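Local coordinates for beta-lactamase (PDB 6NHS), which probably hydrolyses beta-lactam antibiotics as a serine-type class D beta-lactamase, an enzyme of the penicillin-binding-protein transpeptidase family, at residues 119-124 against 147-152; 84-89 against 113-118; 65-70 against 106-111. One frame throughout, in Å; residues are numbered along the deposited sequence.

Contact 1: 119-124 against 147-152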
loop_
_atom_site.group_PDB
_atom_site.type_symbol
_atom_site.label_atom_id
_atom_site.label_comp_id
_atom_site.label_asym_id
_atom_site.label_seq_id
_atom_site.Cartn_x
_atom_site.Cartn_y
_atom_site.Cartn_z
ATOM N N LEU A 119 -14.739 -7.539 0.758
ATOM C CA LEU A 119 -15.022 -6.106 0.691
ATOM C C LEU A 119 -15.237 -5.658 -0.748
ATOM O O LEU A 119 -16.186 -4.923 -1.041
ATOM C CB LEU A 119 -13.883 -5.309 1.326
ATOM C CG LEU A 119 -13.615 -5.515 2.824
ATOM C CD1 LEU A 119 -12.512 -4.570 3.281
ATOM C CD2 LEU A 119 -14.882 -5.286 3.654
ATOM N N ALA A 120 -14.380 -6.121 -1.664
ATOM C CA ALA A 120 -14.484 -5.708 -3.060
ATOM C C ALA A 120 -15.779 -6.199 -3.692
ATOM O O ALA A 120 -16.420 -5.463 -4.450
ATOM C CB ALA A 120 -13.275 -6.218 -3.845
ATOM N N ARG A 121 -16.172 -7.447 -3.405
ATOM C CA ARG A 121 -17.426 -7.966 -3.942
ATOM C C ARG A 121 -18.611 -7.153 -3.447
ATOM O O ARG A 121 -19.532 -6.854 -4.216
ATOM C CB ARG A 121 -17.608 -9.441 -3.565
ATOM C CG ARG A 121 -16.609 -10.396 -4.195
ATOM C CD ARG A 121 -16.884 -11.862 -3.769
ATOM N NE ARG A 121 -15.695 -12.669 -4.006
ATOM C CZ ARG A 121 -14.956 -13.236 -3.059
ATOM N NH1 ARG A 121 -15.305 -13.146 -1.780
ATOM N NH2 ARG A 121 -13.871 -13.920 -3.406
ATOM N N LYS A 122 -18.604 -6.786 -2.165
ATOM C CA LYS A 122 -19.730 -6.050 -1.598
ATOM C C LYS A 122 -19.762 -4.610 -2.100
ATOM O O LYS A 122 -20.842 -4.047 -2.311
ATOM C CB LYS A 122 -19.660 -6.097 -0.073
ATOM C CG LYS A 122 -19.886 -7.504 0.495
ATOM C CD LYS A 122 -19.734 -7.524 2.010
ATOM C CE LYS A 122 -20.891 -6.834 2.714
ATOM N NZ LYS A 122 -20.694 -6.898 4.207
ATOM N N ILE A 123 -18.591 -3.993 -2.284
ATOM C CA ILE A 123 -18.543 -2.701 -2.972
ATOM C C ILE A 123 -19.162 -2.831 -4.357
ATOM O O ILE A 123 -20.026 -2.042 -4.754
ATOM C CB ILE A 123 -17.096 -2.179 -3.045
ATOM C CG1 ILE A 123 -16.605 -1.789 -1.640
ATOM C CG2 ILE A 123 -17.019 -0.983 -4.024
ATOM C CD1 ILE A 123 -15.088 -1.682 -1.479
ATOM N N GLY A 124 -18.740 -3.840 -5.105
ATOM C CA GLY A 124 -19.287 -4.093 -6.421
ATOM C C GLY A 124 -18.559 -3.319 -7.507
ATOM O O GLY A 124 -17.917 -2.297 -7.265
ATOM N N GLN A 147 -13.913 -9.935 -12.558
ATOM C CA GLN A 147 -12.604 -9.760 -11.944
ATOM C C GLN A 147 -12.662 -8.937 -10.662
ATOM O O GLN A 147 -11.618 -8.486 -10.181
ATOM C CB GLN A 147 -11.640 -9.107 -12.944
ATOM C CG GLN A 147 -11.345 -9.965 -14.177
ATOM C CD GLN A 147 -10.605 -9.203 -15.275
ATOM O OE1 GLN A 147 -11.188 -8.379 -15.973
ATOM N NE2 GLN A 147 -9.320 -9.485 -15.429
ATOM N N ILE A 148 -13.856 -8.749 -10.089
ATOM C CA ILE A 148 -14.043 -7.796 -8.995
ATOM C C ILE A 148 -13.223 -8.175 -7.762
ATOM O O ILE A 148 -12.856 -7.304 -6.963
ATOM C CB ILE A 148 -15.547 -7.657 -8.660
ATOM C CG1 ILE A 148 -15.785 -6.542 -7.631
ATOM C CG2 ILE A 148 -16.136 -8.985 -8.156
ATOM C CD1 ILE A 148 -15.320 -5.157 -8.101
ATOM N N ASP A 149 -12.904 -9.459 -7.585
ATOM C CA ASP A 149 -12.158 -9.890 -6.407
ATOM C C ASP A 149 -10.703 -10.227 -6.712
ATOM O O ASP A 149 -10.039 -10.864 -5.885
ATOM C CB ASP A 149 -12.847 -11.085 -5.741
ATOM C CG ASP A 149 -12.920 -12.296 -6.644
ATOM O OD1 ASP A 149 -12.624 -12.158 -7.846
ATOM O OD2 ASP A 149 -13.275 -13.388 -6.149
ATOM N N ARG A 150 -10.180 -9.812 -7.870
ATOM C CA ARG A 150 -8.784 -10.108 -8.170
ATOM C C ARG A 150 -8.089 -9.077 -9.050
ATOM O O ARG A 150 -6.914 -9.282 -9.371
ATOM C CB ARG A 150 -8.679 -11.495 -8.827
ATOM C CG ARG A 150 -9.429 -11.638 -10.143
ATOM C CD ARG A 150 -9.230 -13.034 -10.717
ATOM N NE ARG A 150 -10.488 -13.684 -11.075
ATOM C CZ ARG A 150 -10.869 -13.946 -12.322
ATOM N NH1 ARG A 150 -10.084 -13.621 -13.342
ATOM N NH2 ARG A 150 -12.031 -14.541 -12.550
ATOM N N PHE A 151 -8.742 -7.975 -9.431
ATOM C CA PHE A 151 -8.139 -7.070 -10.409
ATOM C C PHE A 151 -6.841 -6.447 -9.898
ATOM O O PHE A 151 -5.983 -6.072 -10.703
ATOM C CB PHE A 151 -9.130 -5.976 -10.813
ATOM C CG PHE A 151 -9.616 -5.126 -9.665
ATOM C CD1 PHE A 151 -8.905 -4.005 -9.262
ATOM C CD2 PHE A 151 -10.796 -5.445 -8.997
ATOM C CE1 PHE A 151 -9.353 -3.218 -8.206
ATOM C CE2 PHE A 151 -11.255 -4.657 -7.947
ATOM C CZ PHE A 151 -10.531 -3.547 -7.547
ATOM N N TRP A 152 -6.672 -6.330 -8.581
ATOM C CA TRP A 152 -5.451 -5.751 -8.031
ATOM C C TRP A 152 -4.370 -6.795 -7.776
ATOM O O TRP A 152 -3.224 -6.426 -7.490
ATOM C CB TRP A 152 -5.757 -4.992 -6.729
ATOM C CG TRP A 152 -6.163 -5.876 -5.586
ATOM C CD1 TRP A 152 -5.347 -6.373 -4.613
ATOM C CD2 TRP A 152 -7.480 -6.379 -5.300
ATOM N NE1 TRP A 152 -6.068 -7.150 -3.740
ATOM C CE2 TRP A 152 -7.380 -7.171 -4.137
ATOM C CE3 TRP A 152 -8.731 -6.232 -5.912
ATOM C CZ2 TRP A 152 -8.482 -7.812 -3.566
ATOM C CZ3 TRP A 152 -9.830 -6.873 -5.349
ATOM C CH2 TRP A 152 -9.697 -7.652 -4.190
#
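Ile-148 lies against the backbone at the C-terminal end of the helix that holds Ala-120. With CG1 anti to its backbone N (chi1 -173°), its branch meets Ala-120 O, 3.4 Å from CG1, and its CD1 comes within 3.8 Å of Gly-124 C. Its carbonyl also packs against the helix: Ile-148 O is 3.3 Å from Ala-120 CB and has no polar partner in the model, a buried acceptor set against a methyl group. Next, Asp-149 adds a salt bridge at the more open border. The outstretched Arg-121 brings NH2 to 2.9 Å from Asp-149 OD2 with an N-H...O angle of 156°, and the bond enters the anti lone pair of OD2; NE makes a weaker second bond to the same oxygen. OD2 is thus at the guanidinium edge, although the carboxylate is turned 69° from that plane. Further on, Trp-152 approaches Ala-120 CB obliquely, CZ3 at 3.8 Å. Gly-124, with positive phi, ends helix 113-123 and takes the N-cap position of helix 125-135, whose Met-128 touches Ala-120. Segment 147-152 thus lies against helix 113-123 through Ile-148 and Asp-149, and meets helix 65-76 where Trp-152 stacks on Phe-65.

Contact 2: 84-89 against 113-118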
loop_
_atom_site.group_PDB
_atom_site.type_symbol
_atom_site.label_atom_id
_atom_site.label_comp_id
_atom_site.label_asym_id
_atom_site.label_seq_id
_atom_site.Cartn_x
_atom_site.Cartn_y
_atom_site.Cartn_z
ATOM N N ALA A 84 -15.434 -4.274 13.135
ATOM C CA ALA A 84 -16.451 -5.140 12.550
ATOM C C ALA A 84 -15.808 -6.412 12.007
ATOM O O ALA A 84 -14.744 -6.374 11.380
ATOM C CB ALA A 84 -17.207 -4.400 11.434
ATOM N N ILE A 85 -16.466 -7.544 12.246
ATOM C CA ILE A 85 -15.903 -8.863 11.964
ATOM C C ILE A 85 -16.418 -9.362 10.623
ATOM O O ILE A 85 -17.607 -9.226 10.311
ATOM C CB ILE A 85 -16.259 -9.867 13.080
ATOM C CG1 ILE A 85 -15.520 -9.528 14.379
ATOM C CG2 ILE A 85 -15.935 -11.307 12.646
ATOM C CD1 ILE A 85 -16.073 -10.271 15.597
ATOM N N LEU A 86 -15.518 -9.924 9.818
ATOM C CA LEU A 86 -15.894 -10.867 8.776
ATOM C C LEU A 86 -15.367 -12.237 9.180
ATOM O O LEU A 86 -14.232 -12.357 9.661
ATOM C CB LEU A 86 -15.338 -10.464 7.408
ATOM C CG LEU A 86 -15.837 -9.163 6.775
ATOM C CD1 LEU A 86 -15.172 -8.961 5.402
ATOM C CD2 LEU A 86 -17.353 -9.147 6.645
ATOM N N THR A 87 -16.190 -13.264 9.009
ATOM C CA THR A 87 -15.814 -14.578 9.507
ATOM C C THR A 87 -15.099 -15.396 8.438
ATOM O O THR A 87 -15.391 -15.307 7.242
ATOM C CB THR A 87 -17.035 -15.345 10.026
ATOM O OG1 THR A 87 -18.080 -15.348 9.040
ATOM C CG2 THR A 87 -17.556 -14.717 11.321
ATOM N N TRP A 88 -14.150 -16.203 8.896
ATOM C CA TRP A 88 -13.464 -17.146 8.024
ATOM C C TRP A 88 -14.454 -18.164 7.459
ATOM O O TRP A 88 -15.347 -18.643 8.167
ATOM C CB TRP A 88 -12.359 -17.827 8.838
ATOM C CG TRP A 88 -11.634 -18.954 8.196
ATOM C CD1 TRP A 88 -11.060 -18.970 6.963
ATOM C CD2 TRP A 88 -11.347 -20.221 8.794
ATOM N NE1 TRP A 88 -10.461 -20.191 6.741
ATOM C CE2 TRP A 88 -10.621 -20.972 7.855
ATOM C CE3 TRP A 88 -11.658 -20.804 10.031
ATOM C CZ2 TRP A 88 -10.187 -22.276 8.112
ATOM C CZ3 TRP A 88 -11.230 -22.105 10.282
ATOM C CH2 TRP A 88 -10.501 -22.821 9.326
ATOM N N ASP A 89 -14.300 -18.496 6.170
ATOM C CA ASP A 89 -15.203 -19.442 5.516
ATOM C C ASP A 89 -14.829 -20.905 5.748
ATOM O O ASP A 89 -15.458 -21.789 5.152
ATOM C CB ASP A 89 -15.278 -19.164 4.009
ATOM C CG ASP A 89 -13.947 -19.362 3.297
ATOM O OD1 ASP A 89 -12.951 -19.790 3.927
ATOM O OD2 ASP A 89 -13.902 -19.078 2.083
ATOM N N VAL A 113 -5.928 -11.603 2.352
ATOM C CA VAL A 113 -6.534 -11.320 1.048
ATOM C C VAL A 113 -8.033 -11.619 1.047
ATOM O O VAL A 113 -8.829 -10.840 0.510
ATOM C CB VAL A 113 -5.810 -12.108 -0.061
ATOM C CG1 VAL A 113 -6.526 -11.918 -1.401
ATOM C CG2 VAL A 113 -4.342 -11.673 -0.162
ATOM N N TRP A 114 -8.445 -12.754 1.626
ATOM C CA TRP A 114 -9.850 -13.139 1.506
ATOM C C TRP A 114 -10.780 -12.096 2.120
ATOM O O TRP A 114 -11.878 -11.870 1.603
ATOM C CB TRP A 114 -10.096 -14.520 2.126
ATOM C CG TRP A 114 -9.987 -14.609 3.637
ATOM C CD1 TRP A 114 -8.946 -15.136 4.350
ATOM C CD2 TRP A 114 -10.962 -14.188 4.607
ATOM N NE1 TRP A 114 -9.208 -15.061 5.699
ATOM C CE2 TRP A 114 -10.435 -14.482 5.885
ATOM C CE3 TRP A 114 -12.228 -13.600 4.520
ATOM C CZ2 TRP A 114 -11.129 -14.201 7.063
ATOM C CZ3 TRP A 114 -12.918 -13.318 5.693
ATOM C CH2 TRP A 114 -12.366 -13.617 6.947
ATOM N N PHE A 115 -10.355 -11.450 3.210
ATOM C CA PHE A 115 -11.146 -10.383 3.823
ATOM C C PHE A 115 -11.398 -9.260 2.824
ATOM O O PHE A 115 -12.534 -8.800 2.650
ATOM C CB PHE A 115 -10.408 -9.866 5.067
ATOM C CG PHE A 115 -11.179 -8.850 5.882
ATOM C CD1 PHE A 115 -11.152 -7.500 5.553
ATOM C CD2 PHE A 115 -11.889 -9.243 7.011
ATOM C CE1 PHE A 115 -11.847 -6.566 6.316
ATOM C CE2 PHE A 115 -12.575 -8.314 7.779
ATOM C CZ PHE A 115 -12.555 -6.980 7.434
ATOM N N TYR A 116 -10.350 -8.829 2.126
ATOM C CA TYR A 116 -10.494 -7.731 1.181
ATOM C C TYR A 116 -11.189 -8.156 -0.102
ATOM O O TYR A 116 -11.758 -7.304 -0.793
ATOM C CB TYR A 116 -9.119 -7.134 0.903
ATOM C CG TYR A 116 -8.706 -6.193 2.005
ATOM C CD1 TYR A 116 -8.973 -4.838 1.908
ATOM C CD2 TYR A 116 -8.090 -6.664 3.159
ATOM C CE1 TYR A 116 -8.618 -3.971 2.912
ATOM C CE2 TYR A 116 -7.733 -5.803 4.178
ATOM C CZ TYR A 116 -7.998 -4.455 4.045
ATOM O OH TYR A 116 -7.643 -3.577 5.040
ATOM N N GLN A 117 -11.178 -9.448 -0.433
ATOM C CA GLN A 117 -11.980 -9.905 -1.562
ATOM C C GLN A 117 -13.470 -9.813 -1.249
ATOM O O GLN A 117 -14.273 -9.466 -2.125
ATOM C CB GLN A 117 -11.583 -11.328 -1.944
ATOM C CG GLN A 117 -10.215 -11.413 -2.621
ATOM C CD GLN A 117 -9.810 -12.845 -2.910
ATOM O OE1 GLN A 117 -9.832 -13.697 -2.022
ATOM N NE2 GLN A 117 -9.463 -13.122 -4.158
ATOM N N VAL A 118 -13.864 -10.111 -0.006
ATOM C CA VAL A 118 -15.257 -9.898 0.394
ATOM C C VAL A 118 -15.617 -8.422 0.265
ATOM O O VAL A 118 -16.671 -8.068 -0.278
ATOM C CB VAL A 118 -15.499 -10.405 1.829
ATOM C CG1 VAL A 118 -16.926 -10.067 2.275
ATOM C CG2 VAL A 118 -15.242 -11.905 1.931
#
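Leu-86 packs against Trp-114, Phe-115 and Val-118, an apolar contact that sets the short strand 85-86 on the first turns of helix 113-123, towards the surface of the helical part of the fold. The leucine crosses Phe-115 at about a right angle. Its CD1 stands over one face of the phenyl ring, 3.7 Å from the centroid and 16° off the normal, a CH-pi contact, while CG lies 3.5 Å from CE2 of Phe-115. The same Leu-86 CD1 reaches Val-118 CG1 at 3.8 Å. CG of Phe-115, anti to the backbone N (chi1 -174°), carries the ring toward the strand. Trp-114 meets the strand with the far end of its six-membered ring: CH2 is 3.5 Å from Leu-86 O, at the ring edge near its plane, and equally far from Thr-87 O, which approaches obliquely. Over one indole face lies Trp-88 CD1, displaced toward the rim; Phe-115 CB takes the opposite face. Both indole N-H groups find carbonyls nearby, Trp-114 NE1 that of Trp-98 and Trp-88 NE1 that of Met-91, while Leu-86 pairs through its backbone with Thr-102 of strand 102-103. The segments are therefore joined mainly by apolar and CH-pi packing, to which Leu-86 O at the indole C-H edge may add a weak electrostatic term.

Contact 3: 65-70 against 106-111. With FMT (formic acid), chain K.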
loop_
_atom_site.group_PDB
_atom_site.type_symbol
_atom_site.label_atom_id
_atom_site.label_comp_id
_atom_site.label_asym_id
_atom_site.label_seq_id
_atom_site.Cartn_x
_atom_site.Cartn_y
_atom_site.Cartn_z
ATOM N N PHE A 65 -2.953 -2.247 -2.424
ATOM C CA PHE A 65 -4.307 -1.825 -2.751
ATOM C C PHE A 65 -5.223 -1.855 -1.537
ATOM O O PHE A 65 -6.282 -1.221 -1.562
ATOM C CB PHE A 65 -4.869 -2.711 -3.866
ATOM C CG PHE A 65 -6.201 -2.254 -4.390
ATOM C CD1 PHE A 65 -6.304 -1.083 -5.122
ATOM C CD2 PHE A 65 -7.346 -2.998 -4.148
ATOM C CE1 PHE A 65 -7.529 -0.652 -5.605
ATOM C CE2 PHE A 65 -8.579 -2.576 -4.626
ATOM C CZ PHE A 65 -8.669 -1.399 -5.360
ATOM N N LYS A 66 -4.835 -2.566 -0.470
ATOM C CA LYS A 66 -5.660 -2.605 0.735
ATOM C C LYS A 66 -5.887 -1.212 1.310
ATOM O O LYS A 66 -6.904 -0.980 1.974
ATOM C CB LYS A 66 -5.021 -3.511 1.795
ATOM C CG LYS A 66 -5.066 -5.000 1.474
ATOM C CD LYS A 66 -4.563 -5.824 2.665
ATOM C CE LYS A 66 -4.818 -7.317 2.470
ATOM N NZ LYS A 66 -3.917 -7.945 1.468
ATOM N N ILE A 67 -4.959 -0.279 1.076
ATOM C CA ILE A 67 -5.159 1.091 1.548
ATOM C C ILE A 67 -6.370 1.713 0.863
ATOM O O ILE A 67 -7.277 2.238 1.520
ATOM C CB ILE A 67 -3.892 1.936 1.321
ATOM C CG1 ILE A 67 -2.704 1.365 2.108
ATOM C CG2 ILE A 67 -4.155 3.394 1.702
ATOM C CD1 ILE A 67 -1.357 1.998 1.712
ATOM N N PHE A 68 -6.403 1.648 -0.471
ATOM C CA PHE A 68 -7.545 2.159 -1.228
ATOM C C PHE A 68 -8.815 1.379 -0.904
ATOM O O PHE A 68 -9.877 1.966 -0.669
ATOM C CB PHE A 68 -7.234 2.091 -2.722
ATOM C CG PHE A 68 -8.352 2.576 -3.601
ATOM C CD1 PHE A 68 -9.353 1.714 -4.013
ATOM C CD2 PHE A 68 -8.392 3.896 -4.024
ATOM C CE1 PHE A 68 -10.387 2.161 -4.827
ATOM C CE2 PHE A 68 -9.418 4.347 -4.841
ATOM C CZ PHE A 68 -10.417 3.478 -5.234
ATOM N N ASN A 69 -8.722 0.045 -0.892
ATOM C CA ASN A 69 -9.894 -0.794 -0.647
ATOM C C ASN A 69 -10.514 -0.502 0.719
ATOM O O ASN A 69 -11.743 -0.477 0.858
ATOM C CB ASN A 69 -9.493 -2.269 -0.760
ATOM C CG ASN A 69 -10.636 -3.174 -1.217
ATOM O OD1 ASN A 69 -11.792 -2.757 -1.298
ATOM N ND2 ASN A 69 -10.304 -4.432 -1.518
ATOM N N SER A 70 -9.675 -0.276 1.735
ATOM C CA SER A 70 -10.175 0.016 3.079
ATOM C C SER A 70 -10.988 1.304 3.098
ATOM O O SER A 70 -12.036 1.377 3.750
ATOM C CB SER A 70 -9.009 0.133 4.071
ATOM O OG SER A 70 -8.216 -1.043 4.105
ATOM N N GLN A 106 -6.816 -6.073 11.648
ATOM C CA GLN A 106 -5.963 -7.253 11.643
ATOM C C GLN A 106 -5.801 -7.817 10.234
ATOM O O GLN A 106 -4.726 -8.342 9.906
ATOM C CB GLN A 106 -6.513 -8.313 12.608
ATOM C CG GLN A 106 -6.585 -7.848 14.084
ATOM C CD GLN A 106 -5.245 -7.329 14.592
ATOM O OE1 GLN A 106 -4.217 -7.999 14.466
ATOM N NE2 GLN A 106 -5.248 -6.123 15.148
ATOM N N ALA A 107 -6.833 -7.712 9.387
ATOM C CA ALA A 107 -6.674 -8.126 7.993
ATOM C C ALA A 107 -5.627 -7.269 7.290
ATOM O O ALA A 107 -4.828 -7.776 6.490
ATOM C CB ALA A 107 -8.015 -8.055 7.259
ATOM N N PHE A 108 -5.621 -5.965 7.576
ATOM C CA PHE A 108 -4.576 -5.088 7.055
ATOM C C PHE A 108 -3.207 -5.516 7.571
ATOM O O PHE A 108 -2.254 -5.662 6.796
ATOM C CB PHE A 108 -4.875 -3.642 7.457
ATOM C CG PHE A 108 -4.081 -2.611 6.690
ATOM C CD1 PHE A 108 -2.859 -2.157 7.167
ATOM C CD2 PHE A 108 -4.570 -2.084 5.499
ATOM C CE1 PHE A 108 -2.129 -1.201 6.465
ATOM C CE2 PHE A 108 -3.839 -1.124 4.790
ATOM C CZ PHE A 108 -2.622 -0.685 5.278
ATOM N N ARG A 109 -3.101 -5.733 8.887
ATOM C CA ARG A 109 -1.843 -6.166 9.495
ATOM C C ARG A 109 -1.336 -7.470 8.884
ATOM O O ARG A 109 -0.131 -7.628 8.641
ATOM C CB ARG A 109 -2.045 -6.323 11.004
ATOM C CG ARG A 109 -0.867 -6.903 11.769
ATOM C CD ARG A 109 -1.287 -7.214 13.202
ATOM N NE ARG A 109 -0.161 -7.641 14.030
ATOM C CZ ARG A 109 -0.277 -8.115 15.267
ATOM N NH1 ARG A 109 -1.478 -8.242 15.822
ATOM N NH2 ARG A 109 0.808 -8.472 15.945
ATOM N N ASN A 110 -2.239 -8.417 8.627
ATOM C CA ASN A 110 -1.873 -9.763 8.217
ATOM C C ASN A 110 -1.912 -9.964 6.710
ATOM O O ASN A 110 -1.687 -11.087 6.253
ATOM C CB ASN A 110 -2.801 -10.790 8.887
ATOM C CG ASN A 110 -2.679 -10.792 10.399
ATOM O OD1 ASN A 110 -1.613 -10.528 10.948
ATOM N ND2 ASN A 110 -3.781 -11.101 11.083
ATOM N N SER A 111 -2.191 -8.913 5.933
ATOM C CA SER A 111 -2.345 -9.020 4.479
ATOM C C SER A 111 -3.359 -10.102 4.108
ATOM O O SER A 111 -3.160 -10.873 3.167
ATOM C CB SER A 111 -0.997 -9.278 3.792
ATOM O OG SER A 111 -0.088 -8.217 4.020
HETATM C C FMT K . -5.409 -8.379 -1.110
HETATM O O1 FMT K . -6.136 -7.539 -0.641
HETATM O O2 FMT K . -4.183 -8.266 -1.059
#
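Lys-66, whose side chain reaches past Phe-108 to Ser-111, ends inside the protein on a bound formic acid. Its chain is extended until the last torsion, where a bend (chi4 73°) swings NZ to 2.6 Å from O2 of the formic acid; NZ is also hydrogen-bonded to Ser-63 OG, and the acid in turn bonds that hydroxyl. On the other segment, Ser-111 C lies 3.5 Å from Lys-66 NZ, and Ser-111 CB is 4.0 Å from the same nitrogen. Ser-63 and Lys-66 match the SxxK pattern, and so probably correspond to the nucleophile and its lysine partner in class D relatives. In those relatives this lysine is commonly N-carboxylated, whereas here a separate formic acid, probably from the crystallisation liquor, sits next to the amine. Ser-111 is consistent with the serine of the S-x-V motif; its OG bonds NZ of Lys-203, which fits the K(T/S)G motif of the neighbouring strand 198-207. Ser-111 follows helix 104-110 with positive phi, in a Schellman motif. That helix runs nearly antiparallel to helix 65-76, the short axes 167° apart and 10.9 Å distant at closest approach, and Phe-108 projects between them. The rim of its ring, at CZ, meets Ile-67 CG1 at 3.8 Å near the ring plane, while Lys-66 CB and Ser-70 OG come obliquely to CD2. At the backbone of the same lysine, Lys-66 O accepts from Ser-70 N and from Ser-70 OG, the latter modelled at a doubtfully short distance; the two donors arrive from opposite faces of the carbonyl plane, and Tyr-116 OH bonds Ser-70 OG in addition.

Contact 3 is the buried one: its centre lies about 8 Å from the centre of the chain, against about 17 and 18 Å for the centres of contacts 1 and 2, which are partly open. Those two share helix 113-123, used at successive turns; Gln-117 NE2 ties them by a probable hydrogen bond to Asp-149 O, and Leu-119 CD2 packs on Leu-86 CD1. Contact 3 joins helices 65-76 and 104-110, both earlier in the chain, and its Lys-66 packs on Tyr-116 of helix 113-123. Their chemistry follows their place. Contact 2 is apolar and aromatic, contact 1 adds a salt bridge at its exposed border, and contact 3 encloses polar groups of the probable active site beside the Phe-108 ring.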